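Local coordinates for probable ABC transporter extracellular-binding protein YckB (PDB 2IEE) that probably captures a solute outside the cell as the binding protein of an ABC transport system, at residues Y49-E52 with V53-A57; V93-D96 with R97-K100; V142-E145 with V146-K149; I177-D180 with Y181-T185; L240-F244 with F245-D249. All blocks are in the same frame, centred on the assembly; numbering follows the deposited sequence.

In the fold
All five contacts are local, within a helix or at one of its ends, in series along the chain. The fold is the two-lobed one of family 3 solute-binding proteins. Interaction 1 lies on helix 49-60 beside the three-stranded parallel sheet; interactions 3 and 4 belong to the mixed sheet and touch where Y143 and A147 pack on L178, centres about 14 Å apart. Interaction 5, at the end of helix 236-244, touches both interaction 1 (centres about 13 Å apart) and interaction 4 (about 15 Å), so this helix end and its loop join helix 49-60 of one lobe to helix 181-190 of the other. Interaction 2 stands apart at the surface, its nearest atoms about 9 Å from interaction 1.

Interaction 1: Y49-E52 with V53-A57; sequences YEVE and VVREA
With its CG anti to the backbone N (chi1 177°), Y49 carries its ring to V53, which (chi1 169°) turns CG2 toward that ring, over one face. This is a CH-pi contact: CG2 of V53 is 3.8 Å from the Y49 ring centroid, 20° off the normal. The methyl is displaced toward the rim, 3.6 Å from CE1 of Y49. Putting an alanine at Y49 would probably leave that methyl without its aromatic cover and the carbonyl O of Y107 without the hydroxyl that hydrogen-bonds to it. The pair spans the first turn of helix 49-60, where V53 N donates to Y49 O at 2.9 Å. In this alpha/beta solute-binding fold the helix lies between strand 64-69, which V51 and R55 touch, and helices 218-234 and 236-244. On the R55 side, the folded E52 and R55 chains run alongside each other in a common direction. Their salt bridge joins OE2 of E52 to NH1 of R55 at 2.6 Å, with carboxylate and guanidinium planes turned 45° apart. CG1 of V51 covers one guanidinium face, 3.9 Å from NH1 of R55, while OE2 of E52 also forms a hydrogen bond with T47 OG1.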
# COMPACT_ATOMS: atom_id res chain seq x y z
N TYR A 49 4.91 3.41 7.09
CA TYR A 49 5.58 4.15 6.03
C TYR A 49 4.90 5.46 5.60
O TYR A 49 5.50 6.53 5.72
CB TYR A 49 5.77 3.26 4.80
CG TYR A 49 6.40 4.00 3.64
CD1 TYR A 49 7.70 4.47 3.72
CD2 TYR A 49 5.67 4.28 2.50
CE1 TYR A 49 8.26 5.21 2.69
CE2 TYR A 49 6.21 5.01 1.45
CZ TYR A 49 7.51 5.47 1.55
OH TYR A 49 8.04 6.20 0.52
N GLU A 50 3.67 5.38 5.11
CA GLU A 50 2.96 6.57 4.64
C GLU A 50 2.72 7.60 5.74
O GLU A 50 2.86 8.80 5.53
CB GLU A 50 1.64 6.17 3.97
CG GLU A 50 0.88 7.36 3.37
CD GLU A 50 -0.33 6.96 2.54
OE1 GLU A 50 -0.85 5.84 2.73
OE2 GLU A 50 -0.77 7.77 1.71
N VAL A 51 2.34 7.12 6.92
CA VAL A 51 2.10 8.00 8.06
C VAL A 51 3.36 8.80 8.38
O VAL A 51 3.30 10.02 8.55
CB VAL A 51 1.66 7.18 9.30
CG1 VAL A 51 1.71 8.03 10.55
CG2 VAL A 51 0.26 6.65 9.09
N GLU A 52 4.50 8.12 8.43
CA GLU A 52 5.75 8.79 8.74
C GLU A 52 6.18 9.73 7.62
O GLU A 52 6.76 10.78 7.88
CB GLU A 52 6.86 7.77 9.04
CG GLU A 52 6.62 6.89 10.26
CD GLU A 52 6.32 7.68 11.53
OE1 GLU A 52 6.88 8.79 11.70
OE2 GLU A 52 5.52 7.20 12.36
N VAL A 53 5.90 9.36 6.38
CA VAL A 53 6.26 10.20 5.24
C VAL A 53 5.51 11.53 5.34
O VAL A 53 6.08 12.59 5.14
CB VAL A 53 5.89 9.53 3.89
CG1 VAL A 53 6.02 10.54 2.76
CG2 VAL A 53 6.82 8.34 3.64
N VAL A 54 4.22 11.46 5.65
CA VAL A 54 3.41 12.65 5.79
C VAL A 54 3.87 13.48 7.00
O VAL A 54 4.05 14.70 6.91
CB VAL A 54 1.92 12.28 5.98
CG1 VAL A 54 1.10 13.52 6.28
CG2 VAL A 54 1.39 11.59 4.74
N ARG A 55 4.06 12.80 8.12
CA ARG A 55 4.50 13.44 9.36
C ARG A 55 5.75 14.28 9.12
O ARG A 55 5.80 15.46 9.48
CB ARG A 55 4.74 12.36 10.43
CG ARG A 55 5.25 12.86 11.78
CD ARG A 55 5.28 11.70 12.80
NE ARG A 55 3.95 11.45 13.38
CZ ARG A 55 3.46 10.25 13.66
NH1 ARG A 55 4.16 9.16 13.43
NH2 ARG A 55 2.25 10.15 14.21
N GLU A 56 6.75 13.67 8.50
CA GLU A 56 8.01 14.34 8.22
C GLU A 56 7.84 15.45 7.19
O GLU A 56 8.44 16.52 7.31
CB GLU A 56 9.03 13.31 7.72
CG GLU A 56 10.43 13.85 7.44
CD GLU A 56 11.09 14.41 8.69
OE1 GLU A 56 10.79 13.92 9.80
OE2 GLU A 56 11.93 15.34 8.56
N ALA A 57 7.03 15.21 6.16
CA ALA A 57 6.80 16.22 5.14
C ALA A 57 6.19 17.45 5.80
O ALA A 57 6.59 18.58 5.54
CB ALA A 57 5.87 15.67 4.06

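Interaction 2: V93-D96 with R97-K100; sequences VTKD and REEK
The carboxylate of E98 meets V93 through one oxygen, OE2 lying 3.5 Å from the methyl CG1 of V93, whereas that of D96 turns OD1 to K100. The guanidinium of R97 has its polar partner beyond the two segments, NH1 donating to D92 O, and it is the aliphatic part of the R97 chain that crosses T94, with CG 3.2 Å from OG1 of T94. That same OG1 caps the short helix 95-98: R97 N donates to OG1 of T94 at 3.1 Å, with an angle of 162° at the hydrogen. The bond depends on the T94 rotamer, since chi1 of 70° places OG1 between the backbone N and the carbonyl carbon. T94 thus serves as the N-cap, and its carbonyl also takes part, E98 N donating to T94 O at 2.9 Å. The next turn is less regular: E99 N makes weak bonds to K95 O and D96 O, while K100 N donates to R97 O. A salt bridge links the helix to the residue two past its end, OD1 of D96 standing 2.8 Å from NZ of K100. V93 meanwhile packs on K208 and A210 of strand 197-214. With D96 near the amino end and K100 just past the carboxyl end, each charge probably has a small favourable interaction with the ends of this short helix, although solvent at this exposed site is likely to weaken the ion pair.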
# COMPACT_ATOMS: atom_id res chain seq x y z
N VAL A 93 -3.19 6.38 -7.48
CA VAL A 93 -3.37 7.54 -8.33
C VAL A 93 -4.05 6.96 -9.56
O VAL A 93 -3.53 6.01 -10.15
CB VAL A 93 -2.03 8.15 -8.76
CG1 VAL A 93 -2.27 9.34 -9.67
CG2 VAL A 93 -1.23 8.57 -7.53
N THR A 94 -5.21 7.48 -9.93
CA THR A 94 -5.92 7.02 -11.12
C THR A 94 -6.42 8.25 -11.85
O THR A 94 -6.64 9.29 -11.24
CB THR A 94 -7.13 6.13 -10.77
OG1 THR A 94 -8.15 6.93 -10.17
CG2 THR A 94 -6.72 5.01 -9.82
N LYS A 95 -6.60 8.13 -13.16
CA LYS A 95 -7.07 9.25 -13.95
C LYS A 95 -8.43 9.72 -13.47
O LYS A 95 -8.68 10.92 -13.40
CB LYS A 95 -7.14 8.87 -15.43
CG LYS A 95 -5.85 9.15 -16.18
CD LYS A 95 -6.00 8.90 -17.67
CE LYS A 95 -4.90 9.59 -18.44
NZ LYS A 95 -4.99 11.06 -18.26
N ASP A 96 -9.29 8.78 -13.12
CA ASP A 96 -10.62 9.11 -12.63
C ASP A 96 -10.54 9.99 -11.39
O ASP A 96 -11.19 11.03 -11.30
CB ASP A 96 -11.40 7.83 -12.31
CG ASP A 96 -12.73 8.11 -11.64
OD1 ASP A 96 -13.58 8.79 -12.25
OD2 ASP A 96 -12.92 7.65 -10.49
N ARG A 97 -9.72 9.58 -10.42
CA ARG A 97 -9.56 10.33 -9.19
C ARG A 97 -8.87 11.67 -9.39
O ARG A 97 -9.17 12.63 -8.69
CB ARG A 97 -8.77 9.51 -8.17
CG ARG A 97 -9.52 8.30 -7.66
CD ARG A 97 -8.66 7.44 -6.76
NE ARG A 97 -9.42 6.33 -6.20
CZ ARG A 97 -8.88 5.25 -5.65
NH1 ARG A 97 -7.56 5.13 -5.57
NH2 ARG A 97 -9.67 4.29 -5.18
N GLU A 98 -7.96 11.73 -10.36
CA GLU A 98 -7.23 12.96 -10.64
C GLU A 98 -8.09 14.12 -11.13
O GLU A 98 -7.66 15.27 -11.11
CB GLU A 98 -6.12 12.69 -11.66
CG GLU A 98 -4.98 11.84 -11.14
CD GLU A 98 -3.87 11.68 -12.16
OE1 GLU A 98 -4.16 11.22 -13.28
OE2 GLU A 98 -2.72 12.02 -11.84
N GLU A 99 -9.30 13.82 -11.59
CA GLU A 99 -10.19 14.88 -12.06
C GLU A 99 -11.04 15.40 -10.91
O GLU A 99 -11.63 16.47 -11.01
CB GLU A 99 -11.09 14.36 -13.19
CG GLU A 99 -10.57 14.70 -14.58
CD GLU A 99 -9.13 14.24 -14.79
OE1 GLU A 99 -8.92 13.01 -14.96
OE2 GLU A 99 -8.22 15.09 -14.79
N LYS A 100 -11.09 14.62 -9.83
CA LYS A 100 -11.87 14.98 -8.66
C LYS A 100 -11.02 15.49 -7.50
O LYS A 100 -11.51 16.21 -6.63
CB LYS A 100 -12.68 13.77 -8.17
CG LYS A 100 -13.65 13.17 -9.19
CD LYS A 100 -14.41 12.00 -8.56
CE LYS A 100 -15.47 11.43 -9.49
NZ LYS A 100 -14.89 10.72 -10.67

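Interaction 3: V142-E145 with V146-K149; sequences VYME and VARK
M144 and R148 cross at about a right angle, CG of M144 lying 3.2 Å from NH1 of R148, while E145 approaches the same guanidinium obliquely. The E145 salt bridge is carried by one straight bond, R148 NH2 donating to OE1 of E145 at 2.7 Å with an angle of 170°. The oxygen is in the guanidinium plane, but the nitrogen meets it from above the carboxylate plane, and the two planes are turned 59° apart. The R148 chain, bent at chi3 (-82°), folds back so that M144 O sits 3.9 Å above the centre of one guanidinium face. The helix involved, 142-149, is the crossover of a beta-alpha-beta unit between strands 134-136 and 153-154. Its inner side lies against strand 176-180, V146 and A147 both touching L178, and R148 has a second, long and weak ion pair with E154 of strand 153-154. M144, present as selenomethionine, bends at chi2 and chi3 and brings CE to A147 CB at 3.4 Å, tighter than a usual methyl contact. At the start of the helix, V146 N donates to V142 O at 3.0 Å, and CG2 of V146 lies close over that carbonyl oxygen, 3.1 Å away.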
# COMPACT_ATOMS: atom_id res chain seq x y z
N VAL A 142 -9.11 -6.55 -5.35
CA VAL A 142 -8.82 -6.63 -6.76
C VAL A 142 -7.92 -7.84 -7.01
O VAL A 142 -7.91 -8.41 -8.10
CB VAL A 142 -8.12 -5.35 -7.24
CG1 VAL A 142 -6.70 -5.28 -6.69
CG2 VAL A 142 -8.13 -5.29 -8.75
N TYR A 143 -7.17 -8.25 -5.99
CA TYR A 143 -6.29 -9.40 -6.11
C TYR A 143 -7.07 -10.70 -6.32
O TYR A 143 -6.68 -11.53 -7.15
CB TYR A 143 -5.40 -9.52 -4.87
CG TYR A 143 -4.47 -8.34 -4.69
CD1 TYR A 143 -3.41 -8.13 -5.56
CD2 TYR A 143 -4.69 -7.40 -3.68
CE1 TYR A 143 -2.58 -7.01 -5.44
CE2 TYR A 143 -3.87 -6.28 -3.55
CZ TYR A 143 -2.82 -6.09 -4.43
OH TYR A 143 -2.02 -4.97 -4.33
N MSE A 144 -8.16 -10.88 -5.58
CA MSE A 144 -8.98 -12.08 -5.71
C MSE A 144 -9.75 -12.03 -7.03
O MSE A 144 -10.08 -13.06 -7.62
CB MSE A 144 -9.97 -12.20 -4.54
CG MSE A 144 -10.75 -13.51 -4.46
SE MSE A 144 -9.63 -15.11 -4.40
CE MSE A 144 -10.09 -15.83 -6.12
N GLU A 145 -10.02 -10.81 -7.50
CA GLU A 145 -10.73 -10.62 -8.76
C GLU A 145 -9.81 -11.09 -9.89
O GLU A 145 -10.26 -11.71 -10.86
CB GLU A 145 -11.07 -9.14 -8.94
CG GLU A 145 -12.26 -8.90 -9.84
CD GLU A 145 -13.49 -9.65 -9.36
OE1 GLU A 145 -13.80 -9.57 -8.15
OE2 GLU A 145 -14.15 -10.31 -10.19
N VAL A 146 -8.53 -10.78 -9.77
CA VAL A 146 -7.55 -11.19 -10.76
C VAL A 146 -7.57 -12.71 -10.85
O VAL A 146 -7.69 -13.28 -11.93
CB VAL A 146 -6.14 -10.71 -10.37
CG1 VAL A 146 -5.09 -11.33 -11.29
CG2 VAL A 146 -6.08 -9.19 -10.45
N ALA A 147 -7.46 -13.36 -9.70
CA ALA A 147 -7.46 -14.82 -9.63
C ALA A 147 -8.69 -15.39 -10.32
O ALA A 147 -8.58 -16.35 -11.09
CB ALA A 147 -7.42 -15.27 -8.17
N ARG A 148 -9.85 -14.80 -10.06
CA ARG A 148 -11.08 -15.28 -10.67
C ARG A 148 -11.06 -15.14 -12.19
O ARG A 148 -11.46 -16.06 -12.91
CB ARG A 148 -12.29 -14.54 -10.09
CG ARG A 148 -12.66 -14.97 -8.67
CD ARG A 148 -14.04 -14.45 -8.27
NE ARG A 148 -14.00 -13.08 -7.80
CZ ARG A 148 -13.83 -12.73 -6.52
NH1 ARG A 148 -13.69 -13.66 -5.59
NH2 ARG A 148 -13.80 -11.45 -6.18
N LYS A 149 -10.60 -13.99 -12.67
CA LYS A 149 -10.52 -13.73 -14.11
C LYS A 149 -9.75 -14.83 -14.83
O LYS A 149 -10.00 -15.11 -15.99
CB LYS A 149 -9.83 -12.39 -14.37
CG LYS A 149 -9.59 -12.08 -15.84
CD LYS A 149 -8.83 -10.77 -15.98
CE LYS A 149 -8.60 -10.39 -17.44
NZ LYS A 149 -7.79 -11.42 -18.16

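Interaction 4: I177-D180 with Y181-T185; sequences ILND and YYLQT
The junction where strand 176-180 passes into helix 181-190 is closed by D180, the N-cap, whose carboxylate accepts from L183 N. That capping bond measures 3.1 Å from L183 N to OD2 of D180, with an angle of 153°, and it reaches the oxygen on its anti side. The other oxygen, OD1, accepts from S110 OG, so both carboxylate oxygens of this buried group are engaged. The D180 backbone joins in as well, Q184 N donating to D180 O at 3.1 Å. Q184 then reaches back along the strand: its chain is extended beyond CG, which carries NE2 past CB of N179, 3.4 Å away. There NE2 of Q184 donates to I177 O at 3.1 Å, nearly straight at 170°, yet it stands above the carbonyl plane of I177 (64°) while the oxygen lies in the plane of the Q184 amide. The second N-H goes to a water 3.1 Å from NE2 of Q184, which N179 ND2 holds weakly; OE1 of Q184 is hydrogen-bonded to T113 OG1. CD1 of L183 lies 3.7 Å from OD1 of N179. An aspartate accepting from the backbone N-H three residues on is the classic helix N-cap, here at a beta-alpha junction of the mixed sheet.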
# COMPACT_ATOMS: atom_id res chain seq x y z
N ILE A 177 -1.29 -17.37 -3.59
CA ILE A 177 -1.82 -16.20 -2.89
C ILE A 177 -1.45 -15.00 -3.75
O ILE A 177 -0.28 -14.79 -4.07
CB ILE A 177 -1.15 -15.96 -1.51
CG1 ILE A 177 -1.31 -17.19 -0.62
CG2 ILE A 177 -1.80 -14.75 -0.83
CD1 ILE A 177 -2.73 -17.54 -0.35
N LEU A 178 -2.45 -14.21 -4.12
CA LEU A 178 -2.23 -13.01 -4.92
C LEU A 178 -2.29 -11.79 -4.01
O LEU A 178 -3.26 -11.62 -3.27
CB LEU A 178 -3.30 -12.90 -6.01
CG LEU A 178 -2.90 -13.20 -7.46
CD1 LEU A 178 -2.03 -14.44 -7.52
CD2 LEU A 178 -4.16 -13.37 -8.31
N ASN A 179 -1.27 -10.94 -4.04
CA ASN A 179 -1.26 -9.75 -3.20
C ASN A 179 -0.19 -8.78 -3.70
O ASN A 179 0.49 -9.06 -4.68
CB ASN A 179 -0.96 -10.14 -1.74
CG ASN A 179 -1.46 -9.11 -0.74
OD1 ASN A 179 -1.94 -8.04 -1.11
ND2 ASN A 179 -1.36 -9.44 0.54
N ASP A 180 -0.08 -7.64 -3.04
CA ASP A 180 0.91 -6.61 -3.39
C ASP A 180 2.33 -7.19 -3.24
O ASP A 180 2.61 -7.93 -2.30
CB ASP A 180 0.75 -5.42 -2.45
CG ASP A 180 1.86 -4.40 -2.60
OD1 ASP A 180 1.82 -3.62 -3.57
OD2 ASP A 180 2.77 -4.40 -1.75
N TYR A 181 3.22 -6.84 -4.17
CA TYR A 181 4.59 -7.34 -4.14
C TYR A 181 5.29 -7.13 -2.81
O TYR A 181 5.76 -8.08 -2.18
CB TYR A 181 5.42 -6.68 -5.23
CG TYR A 181 6.89 -6.97 -5.12
CD1 TYR A 181 7.38 -8.28 -5.18
CD2 TYR A 181 7.81 -5.94 -4.99
CE1 TYR A 181 8.75 -8.54 -5.12
CE2 TYR A 181 9.18 -6.19 -4.93
CZ TYR A 181 9.64 -7.49 -4.99
OH TYR A 181 10.99 -7.73 -4.94
N TYR A 182 5.37 -5.88 -2.38
CA TYR A 182 6.04 -5.57 -1.14
C TYR A 182 5.46 -6.28 0.08
O TYR A 182 6.22 -6.73 0.93
CB TYR A 182 6.07 -4.05 -0.94
CG TYR A 182 7.02 -3.40 -1.91
CD1 TYR A 182 8.38 -3.69 -1.88
CD2 TYR A 182 6.55 -2.53 -2.90
CE1 TYR A 182 9.27 -3.14 -2.80
CE2 TYR A 182 7.44 -1.97 -3.83
CZ TYR A 182 8.79 -2.27 -3.77
OH TYR A 182 9.66 -1.73 -4.69
N LEU A 183 4.14 -6.40 0.15
CA LEU A 183 3.53 -7.10 1.29
C LEU A 183 3.97 -8.55 1.28
O LEU A 183 4.13 -9.15 2.34
CB LEU A 183 2.01 -7.06 1.22
CG LEU A 183 1.35 -5.69 1.34
CD1 LEU A 183 -0.17 -5.88 1.30
CD2 LEU A 183 1.79 -5.02 2.64
N GLN A 184 4.15 -9.10 0.09
CA GLN A 184 4.56 -10.50 -0.01
C GLN A 184 6.05 -10.69 0.30
O GLN A 184 6.43 -11.75 0.78
CB GLN A 184 4.20 -11.07 -1.40
CG GLN A 184 2.70 -10.97 -1.70
CD GLN A 184 2.20 -12.00 -2.71
OE1 GLN A 184 2.72 -12.11 -3.82
NE2 GLN A 184 1.19 -12.75 -2.31
N THR A 185 6.88 -9.69 0.03
CA THR A 185 8.30 -9.83 0.34
C THR A 185 8.45 -9.90 1.86
O THR A 185 9.35 -10.55 2.38
CB THR A 185 9.14 -8.63 -0.15
OG1 THR A 185 8.74 -7.46 0.56
CG2 THR A 185 8.96 -8.43 -1.64
O HOH W 1 0.60 -12.20 0.72

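Interaction 5: L240-F244 with F245-D249; sequences LSKQF and FNKAD
S241 and K242, near the end of helix 236-244, receive the chain as it leaves the helix through a type I' beta turn from F245 to A248. Among the backbone hydrogen bonds, F245 N donates to S241 O at 2.7 Å, the last regular helical bond. K247 N then donates to K242 O at 2.8 Å, on a lone pair in the carbonyl plane, the 6-to-1 bond of a Schellman-like ending; a water links Q243 O with N246 N where a direct bond would complete the motif. Positive phi at N246 (45°) and K247 turns the chain back. The side-chain bond is that of S241, whose OG is anti to its backbone N (chi1 174°) and donates to A248 O at 2.7 Å while accepting from V250 N. With an alanine at S241, A248 O and V250 N would both lose this hydroxyl, and the returning loop would probably be less firmly fixed to the helix. Carbon-to-oxygen contacts complete the closure: CB of F245 touches S241 O at 3.3 Å, and S241 O lies at the edge of the F245 ring. CG of K242 rests 3.5 Å from K247 O, and CA of K242 makes a C-H...O contact of 3.4 Å with A248 O.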
# COMPACT_ATOMS: atom_id res chain seq x y z
N LEU A 240 12.86 5.91 5.22
CA LEU A 240 11.62 5.49 5.85
C LEU A 240 11.12 4.18 5.24
O LEU A 240 10.59 3.31 5.94
CB LEU A 240 10.56 6.58 5.70
CG LEU A 240 10.76 7.83 6.57
CD1 LEU A 240 9.81 8.92 6.13
CD2 LEU A 240 10.53 7.47 8.04
N SER A 241 11.28 4.04 3.93
CA SER A 241 10.85 2.84 3.22
C SER A 241 11.57 1.59 3.72
O SER A 241 10.95 0.58 4.03
CB SER A 241 11.11 2.99 1.72
OG SER A 241 10.83 1.78 1.04
N LYS A 242 12.89 1.68 3.80
CA LYS A 242 13.71 0.56 4.24
C LYS A 242 13.34 0.14 5.65
O LYS A 242 13.40 -1.05 5.99
CB LYS A 242 15.19 0.93 4.15
CG LYS A 242 15.66 1.16 2.71
CD LYS A 242 17.11 1.60 2.64
CE LYS A 242 18.03 0.61 3.34
NZ LYS A 242 19.45 0.90 3.02
N GLN A 243 12.94 1.11 6.46
CA GLN A 243 12.54 0.84 7.84
C GLN A 243 11.26 0.02 7.92
O GLN A 243 11.15 -0.90 8.72
CB GLN A 243 12.36 2.15 8.60
CG GLN A 243 11.67 1.97 9.94
CD GLN A 243 11.50 3.26 10.72
OE1 GLN A 243 11.01 3.26 11.85
NE2 GLN A 243 11.91 4.37 10.11
N PHE A 244 10.28 0.37 7.09
CA PHE A 244 8.99 -0.31 7.11
C PHE A 244 8.81 -1.46 6.14
O PHE A 244 7.93 -2.31 6.34
CB PHE A 244 7.87 0.72 6.90
CG PHE A 244 7.68 1.61 8.08
CD1 PHE A 244 7.03 1.15 9.22
CD2 PHE A 244 8.22 2.89 8.09
CE1 PHE A 244 6.92 1.95 10.35
CE2 PHE A 244 8.11 3.70 9.22
CZ PHE A 244 7.46 3.22 10.35
N PHE A 245 9.63 -1.51 5.10
CA PHE A 245 9.54 -2.58 4.12
C PHE A 245 10.79 -3.47 4.05
O PHE A 245 11.21 -3.90 2.98
CB PHE A 245 9.24 -1.97 2.74
CG PHE A 245 7.83 -1.47 2.59
CD1 PHE A 245 6.79 -2.36 2.33
CD2 PHE A 245 7.53 -0.11 2.73
CE1 PHE A 245 5.47 -1.90 2.20
CE2 PHE A 245 6.22 0.36 2.61
CZ PHE A 245 5.19 -0.55 2.34
N ASN A 246 11.36 -3.75 5.22
CA ASN A 246 12.53 -4.62 5.36
C ASN A 246 13.67 -4.39 4.36
O ASN A 246 14.09 -5.31 3.65
CB ASN A 246 12.08 -6.09 5.33
CG ASN A 246 13.14 -7.04 5.87
OD1 ASN A 246 13.82 -6.75 6.85
ND2 ASN A 246 13.28 -8.18 5.22
N LYS A 247 14.17 -3.15 4.33
CA LYS A 247 15.29 -2.73 3.49
C LYS A 247 14.96 -2.45 2.01
O LYS A 247 15.83 -2.03 1.25
CB LYS A 247 16.44 -3.73 3.59
CG LYS A 247 16.84 -4.09 5.02
CD LYS A 247 17.08 -2.87 5.90
CE LYS A 247 17.53 -3.26 7.31
NZ LYS A 247 16.62 -4.25 7.95
N ALA A 248 13.71 -2.68 1.62
CA ALA A 248 13.32 -2.40 0.24
C ALA A 248 12.98 -0.92 0.15
O ALA A 248 12.61 -0.30 1.15
CB ALA A 248 12.12 -3.24 -0.13
N ASP A 249 13.11 -0.34 -1.05
CA ASP A 249 12.81 1.08 -1.24
C ASP A 249 11.63 1.22 -2.20
O ASP A 249 11.80 1.24 -3.42
CB ASP A 249 14.03 1.82 -1.80
CG ASP A 249 13.76 3.30 -2.03
OD1 ASP A 249 12.67 3.77 -1.64
OD2 ASP A 249 14.62 3.98 -2.61
O HOH W 2 10.65 -3.47 8.07